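Local coordinates for beta-phosphoglucomutase (PDB 4GIB), which probably catalyses the magnesium-dependent interconversion of beta-D-glucose 1-phosphate and beta-D-glucose 6-phosphate, as a member of the HAD-like superfamily, at residues Met46-Arg49 and Lys50-His53; Phe234-Ile237 and Gln238-Asn242; Asp110-Thr113 and Ser114-Leu118; His172-Ile175 and Phe176-Ala180; Gly214-Glu217 and Asn218-Ala222. One frame throughout, in Å; residues are numbered along the deposited sequence.

Overall arrangement
The five contacts are all local ones, spread over a protein with a parallel-sheet core and a group of helices beside it. Interaction 1 lies in that helical part; its centre is about 41 Å from that of interaction 2, on the C-terminal helix across the chain's centre. Interaction 3 is in the loop that leads from helix 91-109 to the core, its nearest atoms about 9 Å from interaction 1. Interactions 4 and 5, centres about 21 Å apart, approach the metal site, where a sodium ion is bound by Asp32, Asp34, Glu194 and Asp195: the side chains of Phe176 and Leu219 come within about 5 and 6 Å of that of Glu194.

Interaction 1: residues Met46-Arg49 and Lys50-His53; sequences MAWR and KLAH
Trp48 and Leu51 pack side by side on the buried side of helix 41-53, pointing the same way, with Leu51 CD2 set 3.9 Å from Trp48 CZ3. The methyl sits at the edge of the indole, near its plane. CG of Leu51 is anti to its backbone N (chi1 -171°), which sends the branch outward beside the ring, while the indole reaches along the helix toward it. Beneath them the backbone is firmly bonded: Ala52 N donates a hydrogen bond to Trp48 O at 2.8 Å. Around this side the helix is closed in by helices 72-82 and 91-109; Leu76 and Ile79 touch the indole, and Lys101 makes a cation-pi contact with it.

The other side is looser and more open to solvent. Here His53 N bonds Arg49 O at 3.0 Å, and the same carbonyl oxygen lies over one face of the imidazole, 3.3 Å above its plane and offset toward the rim. The arginine chain runs alongside the histidine, Arg49 CG 3.5 Å from His53 CE1, but Arg49 was modelled in two conformers, so this part is less certain. Further up, Lys50 N reaches Met46 O only weakly.

This is an amphipathic helix of the helical cap found in beta-phosphoglucomutases, carrying on its inner face Trp48, a predicted substrate-binding residue.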
loop_
_atom_site.group_PDB
_atom_site.type_symbol
_atom_site.label_atom_id
_atom_site.label_comp_id
_atom_site.label_asym_id
_atom_site.label_seq_id
_atom_site.Cartn_x
_atom_site.Cartn_y
_atom_site.Cartn_z
ATOM N N MET A 46 -15.069 -6.523 1.928
ATOM C CA MET A 46 -16.394 -6.936 1.472
ATOM C C MET A 46 -16.265 -8.121 0.523
ATOM O O MET A 46 -17.061 -9.068 0.586
ATOM C CB MET A 46 -17.111 -5.780 0.758
ATOM C CG MET A 46 -17.616 -4.704 1.695
ATOM S SD MET A 46 -18.491 -3.373 0.860
ATOM C CE MET A 46 -17.158 -2.502 0.075
ATOM N N ALA A 47 -15.256 -8.054 -0.356
ATOM C CA ALA A 47 -15.000 -9.113 -1.329
ATOM C C ALA A 47 -14.496 -10.390 -0.659
ATOM O O ALA A 47 -14.924 -11.492 -1.033
ATOM C CB ALA A 47 -14.005 -8.646 -2.393
ATOM N N TRP A 48 -13.586 -10.254 0.308
ATOM C CA TRP A 48 -13.063 -11.427 1.005
ATOM C C TRP A 48 -14.137 -12.032 1.912
ATOM O O TRP A 48 -14.280 -13.270 1.977
ATOM C CB TRP A 48 -11.792 -11.123 1.819
ATOM C CG TRP A 48 -10.503 -11.022 1.027
ATOM C CD1 TRP A 48 -9.634 -9.975 1.014
ATOM C CD2 TRP A 48 -9.947 -12.015 0.137
ATOM N NE1 TRP A 48 -8.574 -10.249 0.184
ATOM C CE2 TRP A 48 -8.738 -11.496 -0.361
ATOM C CE3 TRP A 48 -10.355 -13.292 -0.278
ATOM C CZ2 TRP A 48 -7.930 -12.201 -1.267
ATOM C CZ3 TRP A 48 -9.556 -13.994 -1.175
ATOM C CH2 TRP A 48 -8.358 -13.445 -1.666
ATOM N N ARG A 49 -14.898 -11.174 2.587
ATOM C CA ARG A 49 -15.946 -11.646 3.476
ATOM C C ARG A 49 -16.939 -12.581 2.775
ATOM O O ARG A 49 -17.341 -13.587 3.341
ATOM C CB ARG A 49 -16.691 -10.473 4.082
ATOM C CG ARG A 49 -17.727 -10.875 5.079
ATOM C CD ARG A 49 -18.359 -9.665 5.686
ATOM N NE ARG A 49 -19.040 -8.840 4.691
ATOM C CZ ARG A 49 -19.652 -7.699 4.977
ATOM N NH1 ARG A 49 -19.656 -7.244 6.221
ATOM N NH2 ARG A 49 -20.253 -7.009 4.015
ATOM N N LYS A 50 -17.333 -12.244 1.551
ATOM C CA LYS A 50 -18.286 -13.065 0.783
ATOM C C LYS A 50 -17.717 -14.464 0.472
ATOM O O LYS A 50 -18.406 -15.466 0.612
ATOM C CB LYS A 50 -18.689 -12.344 -0.507
ATOM C CG LYS A 50 -19.736 -13.062 -1.340
ATOM C CD LYS A 50 -20.148 -12.231 -2.551
ATOM C CE LYS A 50 -21.108 -13.009 -3.440
ATOM N NZ LYS A 50 -21.428 -12.282 -4.690
ATOM N N LEU A 51 -16.458 -14.523 0.067
ATOM C CA LEU A 51 -15.809 -15.801 -0.241
ATOM C C LEU A 51 -15.514 -16.591 1.028
ATOM O O LEU A 51 -15.619 -17.795 1.031
ATOM C CB LEU A 51 -14.503 -15.564 -1.002
ATOM C CG LEU A 51 -13.842 -16.831 -1.572
ATOM C CD1 LEU A 51 -14.673 -17.375 -2.795
ATOM C CD2 LEU A 51 -12.443 -16.520 -1.988
ATOM N N ALA A 52 -15.125 -15.897 2.100
ATOM C CA ALA A 52 -14.839 -16.529 3.369
ATOM C C ALA A 52 -16.088 -17.210 3.934
ATOM O O ALA A 52 -16.001 -18.334 4.424
ATOM C CB ALA A 52 -14.283 -15.513 4.371
ATOM N N HIS A 53 -17.249 -16.541 3.871
ATOM C CA HIS A 53 -18.474 -17.165 4.364
ATOM C C HIS A 53 -18.721 -18.498 3.699
ATOM O O HIS A 53 -19.243 -19.390 4.337
ATOM C CB HIS A 53 -19.735 -16.288 4.214
ATOM C CG HIS A 53 -19.793 -15.145 5.176
ATOM N ND1 HIS A 53 -20.369 -13.935 4.862
ATOM C CD2 HIS A 53 -19.312 -15.017 6.435
ATOM C CE1 HIS A 53 -20.274 -13.121 5.901
ATOM N NE2 HIS A 53 -19.629 -13.749 6.866
#

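Interaction 2: residues Phe234-Ile237 and Gln238-Asn242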
loop_
_atom_site.group_PDB
_atom_site.type_symbol
_atom_site.label_atom_id
_atom_site.label_comp_id
_atom_site.label_asym_id
_atom_site.label_seq_id
_atom_site.Cartn_x
_atom_site.Cartn_y
_atom_site.Cartn_z
ATOM N N PHE A 234 4.356 19.097 1.872
ATOM C CA PHE A 234 5.690 18.912 1.339
ATOM C C PHE A 234 6.823 19.551 2.146
ATOM O O PHE A 234 7.842 18.910 2.372
ATOM C CB PHE A 234 5.781 19.355 -0.124
ATOM C CG PHE A 234 7.135 19.132 -0.699
ATOM C CD1 PHE A 234 7.483 17.888 -1.203
ATOM C CD2 PHE A 234 8.089 20.132 -0.660
ATOM C CE1 PHE A 234 8.750 17.654 -1.698
ATOM C CE2 PHE A 234 9.366 19.916 -1.154
ATOM C CZ PHE A 234 9.696 18.662 -1.675
ATOM N N GLU A 235 6.658 20.801 2.565
ATOM C CA GLU A 235 7.702 21.483 3.328
ATOM C C GLU A 235 7.897 20.847 4.698
ATOM O O GLU A 235 9.024 20.767 5.181
ATOM C CB GLU A 235 7.415 22.993 3.433
ATOM C CG GLU A 235 7.471 23.674 2.067
ATOM C CD GLU A 235 7.156 25.152 2.100
ATOM O OE1 GLU A 235 7.388 25.813 3.139
ATOM O OE2 GLU A 235 6.689 25.659 1.057
ATOM N N TYR A 236 6.804 20.397 5.315
ATOM C CA TYR A 236 6.878 19.722 6.612
ATOM C C TYR A 236 7.583 18.373 6.466
ATOM O O TYR A 236 8.442 18.015 7.272
ATOM C CB TYR A 236 5.479 19.529 7.197
ATOM C CG TYR A 236 5.455 18.770 8.505
ATOM C CD1 TYR A 236 5.859 19.382 9.684
ATOM C CD2 TYR A 236 5.006 17.448 8.567
ATOM C CE1 TYR A 236 5.840 18.703 10.896
ATOM C CE2 TYR A 236 4.981 16.755 9.783
ATOM C CZ TYR A 236 5.402 17.400 10.945
ATOM O OH TYR A 236 5.384 16.761 12.164
ATOM N N ILE A 237 7.217 17.620 5.443
ATOM C CA ILE A 237 7.875 16.343 5.191
ATOM C C ILE A 237 9.374 16.586 4.938
ATOM O O ILE A 237 10.222 15.880 5.473
ATOM C CB ILE A 237 7.228 15.581 3.977
ATOM C CG1 ILE A 237 5.797 15.140 4.325
ATOM C CG2 ILE A 237 8.051 14.358 3.616
ATOM C CD1 ILE A 237 5.019 14.499 3.173
ATOM N N GLN A 238 9.707 17.609 4.157
ATOM C CA GLN A 238 11.115 17.858 3.853
ATOM C C GLN A 238 11.915 18.264 5.088
ATOM O O GLN A 238 13.010 17.749 5.312
ATOM C CB GLN A 238 11.287 18.889 2.736
ATOM C CG GLN A 238 12.733 18.950 2.255
ATOM C CD GLN A 238 12.895 19.659 0.945
ATOM O OE1 GLN A 238 12.414 20.775 0.762
ATOM N NE2 GLN A 238 13.585 19.017 0.019
ATOM N N GLU A 239 11.379 19.179 5.891
ATOM C CA GLU A 239 12.071 19.593 7.104
ATOM C C GLU A 239 12.352 18.352 7.984
ATOM O O GLU A 239 13.471 18.172 8.475
ATOM C CB GLU A 239 11.260 20.661 7.845
ATOM C CG GLU A 239 11.857 21.186 9.165
ATOM C CD GLU A 239 13.205 21.917 9.010
ATOM O OE1 GLU A 239 14.152 21.343 8.417
ATOM O OE2 GLU A 239 13.328 23.057 9.534
ATOM N N LYS A 240 11.351 17.485 8.147
ATOM C CA LYS A 240 11.512 16.269 8.961
ATOM C C LYS A 240 12.485 15.266 8.324
ATOM O O LYS A 240 13.195 14.531 9.026
ATOM C CB LYS A 240 10.159 15.611 9.234
ATOM C CG LYS A 240 9.257 16.422 10.171
ATOM C CD LYS A 240 9.881 16.538 11.565
ATOM C CE LYS A 240 9.072 17.405 12.489
ATOM N NZ LYS A 240 9.781 17.610 13.793
ATOM N N TYR A 241 12.522 15.251 7.001
ATOM C CA TYR A 241 13.435 14.374 6.271
ATOM C C TYR A 241 14.885 14.774 6.513
ATOM O O TYR A 241 15.736 13.920 6.746
ATOM C CB TYR A 241 13.131 14.409 4.777
ATOM C CG TYR A 241 14.108 13.616 3.961
ATOM C CD1 TYR A 241 14.057 12.235 3.953
ATOM C CD2 TYR A 241 15.093 14.246 3.202
ATOM C CE1 TYR A 241 14.937 11.496 3.206
ATOM C CE2 TYR A 241 15.988 13.505 2.443
ATOM C CZ TYR A 241 15.896 12.125 2.450
ATOM O OH TYR A 241 16.764 11.360 1.729
ATOM N N ASN A 242 15.157 16.076 6.452
ATOM C CA ASN A 242 16.504 16.612 6.683
ATOM C C ASN A 242 17.000 16.324 8.089
ATOM O O ASN A 242 18.199 16.123 8.309
ATOM C CB ASN A 242 16.535 18.124 6.444
ATOM C CG ASN A 242 16.358 18.495 4.977
ATOM O OD1 ASN A 242 16.315 17.634 4.105
ATOM N ND2 ASN A 242 16.255 19.790 4.706
#
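The C-terminal helix 234-247 packs against the sheet core, and its first turns carry two contacts with a spacing of four residues, Tyr236 with Lys240 and Phe234 with Gln238. In the first, Lys240 sets CG over one face of the phenol ring, offset toward the rim, as a CH-pi contact: CG is 4.2 Å from the centroid of the Tyr236 ring and 16° off its normal. The bend at chi2 (-64°) leads the lysine chain past the rim toward the hydroxyl end, with Lys240 CE 3.8 Å from Tyr236 OH. Its ammonium group goes on to a weak, long ion pair with Glu243.

On another side of the helix, Phe234 and Gln238 cross obliquely. Gln238 OE1 comes to 3.7 Å from Phe234 CE2, with the amide and ring planes 65° apart. The phenylalanine itself is buried against Leu124, Asp127 and Val128 of helix 121-130, while the glutamine remains partly exposed.

Backbone i+4 bonds hold both pairs in step. Gln238 N meets Phe234 O at 2.9 Å, Lys240 N meets Tyr236 O at 3.1 Å, and Tyr241 N meets Ile237 O at 2.8 Å. Ile237 also faces Leu124, whereas Tyr236 and Lys240 rest on Leu224 of the edge strand 224-226. The i to i+4 pairing is ordinary alpha-helix geometry; a helix flanking the parallel sheet is what characterises the Rossmann-like HAD core.

Interaction 3: residues Asp110-Thr113 and Ser114-Leu118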
loop_
_atom_site.group_PDB
_atom_site.type_symbol
_atom_site.label_atom_id
_atom_site.label_comp_id
_atom_site.label_asym_id
_atom_site.label_seq_id
_atom_site.Cartn_x
_atom_site.Cartn_y
_atom_site.Cartn_z
ATOM N N ASP A 110 -14.608 -0.331 -9.590
ATOM C CA ASP A 110 -14.911 0.329 -10.838
ATOM C C ASP A 110 -15.800 1.577 -10.635
ATOM O O ASP A 110 -15.962 2.364 -11.557
ATOM C CB ASP A 110 -15.451 -0.657 -11.879
ATOM C CG ASP A 110 -14.327 -1.568 -12.471
ATOM O OD1 ASP A 110 -13.213 -1.644 -11.879
ATOM O OD2 ASP A 110 -14.558 -2.206 -13.526
ATOM N N GLU A 111 -16.305 1.788 -9.412
ATOM C CA GLU A 111 -17.096 2.991 -9.096
ATOM C C GLU A 111 -16.260 4.109 -8.439
ATOM O O GLU A 111 -16.799 5.125 -8.015
ATOM C CB GLU A 111 -18.288 2.640 -8.195
ATOM C CG GLU A 111 -19.182 1.545 -8.772
ATOM C CD GLU A 111 -19.590 1.821 -10.210
ATOM O OE1 GLU A 111 -19.837 2.993 -10.546
ATOM O OE2 GLU A 111 -19.668 0.861 -10.999
ATOM N N ILE A 112 -14.956 3.918 -8.339
ATOM C CA ILE A 112 -14.080 4.945 -7.772
ATOM C C ILE A 112 -13.866 6.070 -8.804
ATOM O O ILE A 112 -13.811 5.806 -10.007
ATOM C CB ILE A 112 -12.728 4.322 -7.323
ATOM C CG1 ILE A 112 -12.972 3.264 -6.224
ATOM C CG2 ILE A 112 -11.802 5.379 -6.803
ATOM C CD1 ILE A 112 -11.710 2.497 -5.778
ATOM N N THR A 113 -13.803 7.322 -8.331
ATOM C CA THR A 113 -13.567 8.497 -9.184
ATOM C C THR A 113 -12.490 9.385 -8.542
ATOM O O THR A 113 -11.869 8.998 -7.558
ATOM C CB THR A 113 -14.846 9.366 -9.344
ATOM O OG1 THR A 113 -15.211 9.922 -8.069
ATOM C CG2 THR A 113 -16.009 8.555 -9.934
ATOM N N SER A 114 -12.290 10.586 -9.086
ATOM C CA SER A 114 -11.306 11.530 -8.545
ATOM C C SER A 114 -11.704 12.045 -7.156
ATOM O O SER A 114 -10.846 12.396 -6.344
ATOM C CB SER A 114 -11.077 12.691 -9.520
ATOM O OG SER A 114 -12.301 13.258 -9.945
ATOM N N ASN A 115 -13.000 12.065 -6.876
ATOM C CA ASN A 115 -13.488 12.482 -5.573
ATOM C C ASN A 115 -13.005 11.574 -4.442
ATOM O O ASN A 115 -13.065 11.967 -3.286
ATOM C CB ASN A 115 -15.020 12.518 -5.557
ATOM C CG ASN A 115 -15.592 13.737 -6.265
ATOM O OD1 ASN A 115 -14.950 14.788 -6.347
ATOM N ND2 ASN A 115 -16.819 13.609 -6.755
ATOM N N ASP A 116 -12.516 10.378 -4.781
ATOM C CA ASP A 116 -12.069 9.423 -3.771
ATOM C C ASP A 116 -10.585 9.508 -3.412
ATOM O O ASP A 116 -10.097 8.700 -2.630
ATOM C CB ASP A 116 -12.455 8.007 -4.209
ATOM C CG ASP A 116 -13.951 7.857 -4.369
ATOM O OD1 ASP A 116 -14.679 8.362 -3.489
ATOM O OD2 ASP A 116 -14.410 7.258 -5.367
ATOM N N ILE A 117 -9.880 10.487 -3.979
ATOM C CA ILE A 117 -8.480 10.712 -3.673
ATOM C C ILE A 117 -8.434 11.263 -2.263
ATOM O O ILE A 117 -9.118 12.241 -1.965
ATOM C CB ILE A 117 -7.861 11.766 -4.601
ATOM C CG1 ILE A 117 -7.880 11.285 -6.047
ATOM C CG2 ILE A 117 -6.415 12.089 -4.167
ATOM C CD1 ILE A 117 -7.483 12.360 -7.032
ATOM N N LEU A 118 -7.634 10.664 -1.386
ATOM C CA LEU A 118 -7.593 11.156 -0.002
ATOM C C LEU A 118 -7.168 12.629 0.044
ATOM O O LEU A 118 -6.379 13.073 -0.784
ATOM C CB LEU A 118 -6.752 10.253 0.908
ATOM C CG LEU A 118 -7.435 8.904 1.189
ATOM C CD1 LEU A 118 -6.577 7.933 2.020
ATOM C CD2 LEU A 118 -8.796 9.136 1.879
#
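Asp116 turns its carboxylate back on Ile112 and Thr113, and this is the flat group that organises the contact. Two neighbours meet its OD2. Thr113 N, a hydrogen-bond donor 3.0 Å from Asp116 OD2, reaches the oxygen on its anti side in a fairly straight bond, tilted 31° out of the carboxylate plane. The methyl CG2 of Ile112, 3.5 Å from Asp116 OD2, touches it close to that plane, slightly on the other side; the Asp116 CB lies close to the methyl as well. The oxygen is thus held by a single backbone N-H within the loop and rests against an isoleucine whose side chain is buried.

The bond is answered through the backbone. Asp116 N donates to Thr113 O at 3.2 Å, although it stands well above the carbonyl plane, 57° out of it. Thr113 OG1 sits between its own backbone N and carbonyl carbon (chi1 65°), which swings the hydroxyl over the next turn. There Thr113 OG1 accepts a weak bond from Asn115 N, at 3.3 Å.

Outside this turn, Asp116 O accepts a hydrogen bond from Thr38 OG1, and the backbone of Leu118 pairs with that of Ile37. The connection from helix 91-109 is thus tied to the end of helix 33-37 and to Thr38 just after it. With Thr113 just before the short 3-10 segment 114-116, and the aspartate three residues on gripping its N-H, the turn has the N3-to-N-cap half of a capping box, capping-box-like rather than complete, here set in a linker between cap and core of the HAD fold.

Interaction 4: residues His172-Ile175 and Phe176-Ala180; sequences HPEI and FLMSA
Pro173 O accepts from Leu177 N at 3.0 Å, in a nearly axial approach, and more weakly from Phe176 N at 3.1 Å, at the start of helix 174-183. Met178 N then closes the next turn on Glu174 O at 2.8 Å. The N-H of Glu174 itself has a side-chain acceptor: His172 ND1, at 3.1 Å from Glu174 N and with the donor only 2° out of the imidazole plane, makes a capping bond before the first turn.

The glutamate's carboxylate is taken by groups outside the turn, OE1 by Lys167 N and OE2 by Asn168 ND2. Glu174 CG meanwhile lies 4.1 Å from Met178 SD. Met178 SD is also 3.9 Å from Ile175 CD1, which chi1 of -154° and a bent chain bring across to it. Ile175 CG2 rests 3.5 Å from Phe176 CD2. Ile175 O is satisfied by Ser138 OG, a hydroxyl that also hydrogen-bonds Ser179 OG.

Phe176 and Ser179 pack the helix start over Ile30 of strand 28-31, an inner strand of the sheet, while helix 197-205 touches Phe176 through Ala202 and Ile203 and Pro173 through Ser205.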
loop_
_atom_site.group_PDB
_atom_site.type_symbol
_atom_site.label_atom_id
_atom_site.label_comp_id
_atom_site.label_asym_id
_atom_site.label_seq_id
_atom_site.Cartn_x
_atom_site.Cartn_y
_atom_site.Cartn_z
ATOM N N HIS A 172 8.243 -7.610 4.466
ATOM C CA HIS A 172 9.449 -7.808 3.688
ATOM C C HIS A 172 9.540 -6.549 2.835
ATOM O O HIS A 172 8.512 -6.044 2.354
ATOM C CB HIS A 172 9.359 -9.051 2.793
ATOM C CG HIS A 172 10.670 -9.459 2.201
ATOM N ND1 HIS A 172 11.298 -8.731 1.218
ATOM C CD2 HIS A 172 11.471 -10.521 2.456
ATOM C CE1 HIS A 172 12.432 -9.324 0.887
ATOM N NE2 HIS A 172 12.554 -10.422 1.612
ATOM N N PRO A 173 10.754 -6.039 2.620
ATOM C CA PRO A 173 10.861 -4.761 1.902
ATOM C C PRO A 173 10.837 -4.835 0.381
ATOM O O PRO A 173 10.971 -3.804 -0.279
ATOM C CB PRO A 173 12.200 -4.201 2.392
ATOM C CG PRO A 173 13.000 -5.365 2.759
ATOM C CD PRO A 173 12.042 -6.472 3.185
ATOM N N GLU A 174 10.625 -6.025 -0.179
ATOM C CA GLU A 174 10.651 -6.196 -1.627
ATOM C C GLU A 174 9.864 -5.145 -2.440
ATOM O O GLU A 174 10.446 -4.444 -3.277
ATOM C CB GLU A 174 10.188 -7.609 -1.965
ATOM C CG GLU A 174 10.266 -7.991 -3.409
ATOM C CD GLU A 174 10.555 -9.480 -3.589
ATOM O OE1 GLU A 174 10.221 -10.057 -4.653
ATOM O OE2 GLU A 174 11.147 -10.078 -2.657
ATOM N N ILE A 175 8.570 -5.000 -2.155
ATOM C CA ILE A 175 7.708 -4.111 -2.942
ATOM C C ILE A 175 8.196 -2.660 -2.985
ATOM O O ILE A 175 7.959 -1.959 -3.977
ATOM C CB ILE A 175 6.223 -4.166 -2.447
ATOM C CG1 ILE A 175 5.276 -3.785 -3.590
ATOM C CG2 ILE A 175 6.027 -3.318 -1.158
ATOM C CD1 ILE A 175 5.328 -4.774 -4.766
ATOM N N PHE A 176 8.862 -2.214 -1.912
ATOM C CA PHE A 176 9.434 -0.871 -1.851
ATOM C C PHE A 176 10.791 -0.784 -2.554
ATOM O O PHE A 176 11.088 0.235 -3.179
ATOM C CB PHE A 176 9.519 -0.371 -0.416
ATOM C CG PHE A 176 8.223 0.098 0.105
ATOM C CD1 PHE A 176 7.796 1.392 -0.164
ATOM C CD2 PHE A 176 7.401 -0.750 0.818
ATOM C CE1 PHE A 176 6.599 1.824 0.286
ATOM C CE2 PHE A 176 6.196 -0.318 1.272
ATOM C CZ PHE A 176 5.789 0.967 1.012
ATOM N N LEU A 177 11.599 -1.847 -2.467
ATOM C CA LEU A 177 12.864 -1.906 -3.186
ATOM C C LEU A 177 12.593 -1.937 -4.699
ATOM O O LEU A 177 13.380 -1.398 -5.488
ATOM C CB LEU A 177 13.674 -3.144 -2.810
ATOM C CG LEU A 177 14.223 -3.312 -1.402
ATOM C CD1 LEU A 177 14.826 -4.743 -1.278
ATOM C CD2 LEU A 177 15.251 -2.214 -1.034
ATOM N N MET A 178 11.490 -2.572 -5.106
ATOM C CA MET A 178 11.121 -2.646 -6.527
ATOM C C MET A 178 10.883 -1.278 -7.149
ATOM O O MET A 178 11.228 -1.060 -8.310
ATOM C CB MET A 178 9.884 -3.519 -6.730
ATOM C CG MET A 178 10.128 -4.996 -6.527
ATOM S SD MET A 178 8.605 -5.961 -6.618
ATOM C CE MET A 178 8.144 -5.725 -8.352
ATOM N N SER A 179 10.280 -0.357 -6.405
ATOM C CA SER A 179 10.063 0.993 -6.927
ATOM C C SER A 179 11.380 1.763 -6.970
ATOM O O SER A 179 11.592 2.575 -7.854
ATOM C CB SER A 179 9.018 1.756 -6.110
ATOM O OG SER A 179 7.726 1.204 -6.307
ATOM N N ALA A 180 12.260 1.521 -6.007
ATOM C CA ALA A 180 13.559 2.182 -5.987
ATOM C C ALA A 180 14.386 1.723 -7.186
ATOM O O ALA A 180 15.101 2.512 -7.818
ATOM C CB ALA A 180 14.280 1.877 -4.706
#

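Interaction 5: residues Gly214-Glu217 and Asn218-Ala222; sequences GNYE and NLKKA
Glu217 and Lys220 run side by side in the surface loop 214-222, and both chains bend to bring their charges together. Glu217 leaves with CG anti to its backbone N (chi1 -165°) and turns at chi2 (62°). Lys220, with its CG anti to the carbonyl carbon, curls at both chi3 and chi4, so that its ammonium returns over the turn. The salt bridge between Lys220 NZ and Glu217 OE2 is short, 2.6 Å, and meets the carboxylate on its anti side, tilted out of the plane. Lys220 NZ also donates to Glu217 O, 3.3 Å away, lying on a lone pair in the carbonyl plane.

Before the curl, Lys220 CG passes 3.8 Å from Tyr216 CE2, the two side chains crossing at about a right angle. Asn215 turns its OD1 back to accept a weak bond from Glu217 N at 3.2 Å, an Asx turn. Leu219 takes the inward path: its CG lies 3.2 Å from Asn215 O, and the residue packs on Ile200 of helix 197-205.

One ammonium thus spans a carboxylate and a backbone carbonyl; the pair is exposed, so its contribution is probably softened by water, and it links residues three apart in one turn, alongside weak backbone bonds from Leu219 N.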
loop_
_atom_site.group_PDB
_atom_site.type_symbol
_atom_site.label_atom_id
_atom_site.label_comp_id
_atom_site.label_asym_id
_atom_site.label_seq_id
_atom_site.Cartn_x
_atom_site.Cartn_y
_atom_site.Cartn_z
ATOM N N GLY A 214 -1.936 7.857 10.427
ATOM C CA GLY A 214 -2.973 7.259 11.248
ATOM C C GLY A 214 -2.612 7.264 12.720
ATOM O O GLY A 214 -1.974 8.197 13.209
ATOM N N ASN A 215 -3.035 6.209 13.413
ATOM C CA ASN A 215 -2.793 6.020 14.837
ATOM C C ASN A 215 -1.306 5.987 15.156
ATOM O O ASN A 215 -0.538 5.257 14.518
ATOM C CB ASN A 215 -3.437 4.701 15.291
ATOM C CG ASN A 215 -3.115 4.355 16.735
ATOM O OD1 ASN A 215 -2.904 5.237 17.569
ATOM N ND2 ASN A 215 -3.090 3.060 17.039
ATOM N N TYR A 216 -0.904 6.755 16.164
ATOM C CA TYR A 216 0.496 6.815 16.528
ATOM C C TYR A 216 1.007 5.530 17.147
ATOM O O TYR A 216 2.120 5.102 16.851
ATOM C CB TYR A 216 0.773 7.954 17.499
ATOM C CG TYR A 216 2.190 7.913 18.006
ATOM C CD1 TYR A 216 3.205 8.555 17.318
ATOM C CD2 TYR A 216 2.524 7.204 19.156
ATOM C CE1 TYR A 216 4.507 8.513 17.760
ATOM C CE2 TYR A 216 3.829 7.152 19.606
ATOM C CZ TYR A 216 4.820 7.812 18.900
ATOM O OH TYR A 216 6.131 7.781 19.323
ATOM N N GLU A 217 0.203 4.925 18.010
ATOM C CA GLU A 217 0.628 3.726 18.712
ATOM C C GLU A 217 0.876 2.566 17.755
ATOM O O GLU A 217 1.817 1.799 17.941
ATOM C CB GLU A 217 -0.389 3.329 19.780
ATOM C CG GLU A 217 0.155 2.313 20.795
ATOM C CD GLU A 217 1.345 2.856 21.594
ATOM O OE1 GLU A 217 1.278 4.012 22.075
ATOM O OE2 GLU A 217 2.339 2.114 21.754
ATOM N N ASN A 218 0.050 2.451 16.722
ATOM C CA ASN A 218 0.190 1.371 15.767
ATOM C C ASN A 218 1.300 1.658 14.766
ATOM O O ASN A 218 1.846 0.731 14.165
ATOM C CB ASN A 218 -1.107 1.156 14.996
ATOM C CG ASN A 218 -1.114 -0.163 14.232
ATOM O OD1 ASN A 218 -0.991 -0.190 13.006
ATOM N ND2 ASN A 218 -1.210 -1.269 14.966
ATOM N N LEU A 219 1.627 2.936 14.581
ATOM C CA LEU A 219 2.655 3.321 13.621
ATOM C C LEU A 219 3.927 3.857 14.308
ATOM O O LEU A 219 4.696 4.594 13.702
ATOM C CB LEU A 219 2.082 4.351 12.639
ATOM C CG LEU A 219 0.803 3.913 11.905
ATOM C CD1 LEU A 219 0.197 5.086 11.145
ATOM C CD2 LEU A 219 1.047 2.706 10.968
ATOM N N LYS A 220 4.153 3.437 15.555
ATOM C CA LYS A 220 5.319 3.864 16.348
ATOM C C LYS A 220 6.706 3.721 15.715
ATOM O O LYS A 220 7.624 4.443 16.094
ATOM C CB LYS A 220 5.389 3.104 17.676
ATOM C CG LYS A 220 4.441 3.552 18.741
ATOM C CD LYS A 220 4.956 3.112 20.121
ATOM C CE LYS A 220 5.207 1.604 20.253
ATOM N NZ LYS A 220 3.959 0.803 20.217
ATOM N N LYS A 221 6.882 2.773 14.804
ATOM C CA LYS A 221 8.196 2.551 14.205
ATOM C C LYS A 221 8.500 3.458 13.017
ATOM O O LYS A 221 9.577 3.417 12.456
ATOM C CB LYS A 221 8.362 1.067 13.869
ATOM C CG LYS A 221 8.363 0.226 15.167
ATOM C CD LYS A 221 8.395 -1.272 14.950
ATOM C CE LYS A 221 8.455 -1.985 16.308
ATOM N NZ LYS A 221 8.483 -3.467 16.184
ATOM N N ALA A 222 7.555 4.314 12.667
ATOM C CA ALA A 222 7.741 5.240 11.582
ATOM C C ALA A 222 8.703 6.345 12.014
ATOM O O ALA A 222 8.788 6.680 13.183
ATOM C CB ALA A 222 6.402 5.812 11.153
#